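Local coordinates for telomerase reverse transcriptase (Candida tropicalis MYA-3404, PDB 6ZD1), which probably extends telomeres as a reverse transcriptase, copying a template within the telomerase RNA into DNA repeats at chromosome ends, at residues 284-289 with 372-377. Sequence-based numbering, arbitrary orientation.
Sequences VRQVLQ and REYGTL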
loop_
_atom_site.group_PDB
_atom_site.type_symbol
_atom_site.label_atom_id
_atom_site.label_comp_id
_atom_site.label_asym_id
_atom_site.label_seq_id
_atom_site.Cartn_x
_atom_site.Cartn_y
_atom_site.Cartn_z
ATOM N N VAL A 284 14.553 15.041 6.493
ATOM C CA VAL A 284 13.658 16.121 6.078
ATOM C C VAL A 284 12.216 15.763 6.412
ATOM O O VAL A 284 11.466 16.577 6.962
ATOM C CB VAL A 284 13.837 16.429 4.581
ATOM C CG1 VAL A 284 12.672 17.265 4.064
ATOM C CG2 VAL A 284 15.146 17.159 4.347
ATOM N N ARG A 285 11.815 14.525 6.112
ATOM C CA ARG A 285 10.452 14.109 6.424
ATOM C C ARG A 285 10.225 14.046 7.931
ATOM O O ARG A 285 9.145 14.406 8.415
ATOM C CB ARG A 285 10.148 12.762 5.771
ATOM C CG ARG A 285 8.728 12.284 6.002
ATOM C CD ARG A 285 8.306 11.238 4.987
ATOM N NE ARG A 285 9.137 10.040 5.033
ATOM C CZ ARG A 285 8.872 8.931 4.348
ATOM N NH1 ARG A 285 7.796 8.872 3.574
ATOM N NH2 ARG A 285 9.675 7.878 4.439
ATOM N N GLN A 286 11.242 13.629 8.693
ATOM C CA GLN A 286 11.079 13.534 10.143
ATOM C C GLN A 286 10.879 14.909 10.772
ATOM O O GLN A 286 10.027 15.076 11.655
ATOM C CB GLN A 286 12.287 12.845 10.777
ATOM C CG GLN A 286 12.395 11.354 10.518
ATOM C CD GLN A 286 13.588 10.744 11.233
ATOM O OE1 GLN A 286 13.656 10.747 12.464
ATOM N NE2 GLN A 286 14.544 10.233 10.465
ATOM N N VAL A 287 11.653 15.904 10.334
ATOM C CA VAL A 287 11.538 17.234 10.923
ATOM C C VAL A 287 10.216 17.876 10.526
ATOM O O VAL A 287 9.554 18.525 11.345
ATOM C CB VAL A 287 12.739 18.104 10.514
ATOM C CG1 VAL A 287 12.613 19.502 11.107
ATOM C CG2 VAL A 287 14.035 17.443 10.952
ATOM N N LEU A 288 9.794 17.684 9.275
ATOM C CA LEU A 288 8.497 18.202 8.855
ATOM C C LEU A 288 7.376 17.590 9.684
ATOM O O LEU A 288 6.439 18.291 10.087
ATOM C CB LEU A 288 8.275 17.932 7.369
ATOM C CG LEU A 288 9.165 18.697 6.388
ATOM C CD1 LEU A 288 8.872 18.256 4.967
ATOM C CD2 LEU A 288 8.969 20.195 6.534
ATOM N N GLN A 289 7.465 16.288 9.967
ATOM C CA GLN A 289 6.429 15.631 10.755
ATOM C C GLN A 289 6.403 16.151 12.187
ATOM O O GLN A 289 5.327 16.303 12.777
ATOM C CB GLN A 289 6.634 14.117 10.735
ATOM C CG GLN A 289 5.449 13.319 11.266
ATOM C CD GLN A 289 4.205 13.470 10.406
ATOM O OE1 GLN A 289 4.133 12.933 9.301
ATOM N NE2 GLN A 289 3.220 14.204 10.912
ATOM N N ARG A 372 16.341 10.572 13.979
ATOM C CA ARG A 372 16.837 9.206 14.022
ATOM C C ARG A 372 17.330 8.751 12.655
ATOM O O ARG A 372 16.881 9.235 11.612
ATOM C CB ARG A 372 15.744 8.257 14.514
ATOM C CG ARG A 372 15.299 8.504 15.945
ATOM C CD ARG A 372 14.006 7.760 16.254
ATOM N NE ARG A 372 14.063 6.358 15.843
ATOM C CZ ARG A 372 14.466 5.364 16.627
ATOM N NH1 ARG A 372 14.850 5.611 17.872
ATOM N NH2 ARG A 372 14.483 4.120 16.165
ATOM N N GLU A 373 18.266 7.807 12.675
ATOM C CA GLU A 373 18.699 7.121 11.470
ATOM C C GLU A 373 17.907 5.829 11.315
ATOM O O GLU A 373 17.494 5.208 12.298
ATOM C CB GLU A 373 20.201 6.816 11.521
ATOM C CG GLU A 373 20.744 6.098 10.288
ATOM C CD GLU A 373 22.146 5.549 10.490
ATOM O OE1 GLU A 373 23.117 6.223 10.082
ATOM O OE2 GLU A 373 22.274 4.445 11.059
ATOM N N TYR A 374 17.679 5.442 10.063
ATOM C CA TYR A 374 16.986 4.204 9.752
ATOM C C TYR A 374 17.689 3.525 8.590
ATOM O O TYR A 374 18.374 4.166 7.790
ATOM C CB TYR A 374 15.513 4.447 9.399
ATOM C CG TYR A 374 14.691 5.015 10.530
ATOM C CD1 TYR A 374 14.196 4.194 11.534
ATOM C CD2 TYR A 374 14.404 6.372 10.592
ATOM C CE1 TYR A 374 13.441 4.707 12.570
ATOM C CE2 TYR A 374 13.650 6.894 11.629
ATOM C CZ TYR A 374 13.170 6.053 12.614
ATOM O OH TYR A 374 12.417 6.556 13.651
ATOM N N GLY A 375 17.502 2.224 8.500
ATOM C CA GLY A 375 18.053 1.477 7.393
ATOM C C GLY A 375 17.130 1.478 6.193
ATOM O O GLY A 375 16.002 1.966 6.241
ATOM N N THR A 376 17.630 0.903 5.108
ATOM C CA THR A 376 16.880 0.709 3.881
ATOM C C THR A 376 16.509 -0.766 3.797
ATOM O O THR A 376 17.139 -1.614 4.436
ATOM C CB THR A 376 17.717 1.139 2.666
ATOM O OG1 THR A 376 18.209 2.472 2.862
ATOM C CG2 THR A 376 16.898 1.074 1.379
ATOM N N LEU A 377 15.433 -1.070 3.064
ATOM C CA LEU A 377 15.080 -2.470 2.832
ATOM C C LEU A 377 16.260 -3.212 2.241
ATOM O O LEU A 377 16.678 -4.257 2.756
ATOM C CB LEU A 377 13.866 -2.602 1.912
ATOM C CG LEU A 377 13.583 -4.075 1.573
ATOM C CD1 LEU A 377 13.259 -4.847 2.841
ATOM C CD2 LEU A 377 12.489 -4.226 0.553
#
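The carboxamide of Gln-286 grips the backbone of Arg-372 by both its peptide N-H and its carbonyl, much as a neighbouring strand would. Gln-286 NE2 donates to Arg-372 O at 2.8 Å, almost straight (175°) and with the acceptor in the amide plane. The return bond, from Arg-372 N to Gln-286 OE1, is longer at 3.1 Å and more bent, its donor tilted from the carbonyl plane. Together the two bonds set the flip of the amide and limit its rotation. With CD anti to CA (chi2 -178°), the glutamine reaches straight out from its helix, spanning the 8.2 Å between the CA atoms of Gln-286 and Arg-372. The contact joins helix 263-298 to the end of strand 368-372 within the reverse transcriptase region, at the surface of the protein. Tyr-374 flanks the same amide, its CE2 edge 3.6 Å from Gln-286 NE2 and its ring plane turned 60° from that of the carboxamide. In a second shell, the Arg-372 side chain bends at chi3 and leads away from the helix, bringing its NE within 2.7 Å of Tyr-374 OH in a hydrogen bond that tethers the far end of the ring. Ser-282 OG, one turn earlier on the helix, also hydrogen-bonds Gln-286 NE2, while Glu-668 touches both Gln-286 and Tyr-374.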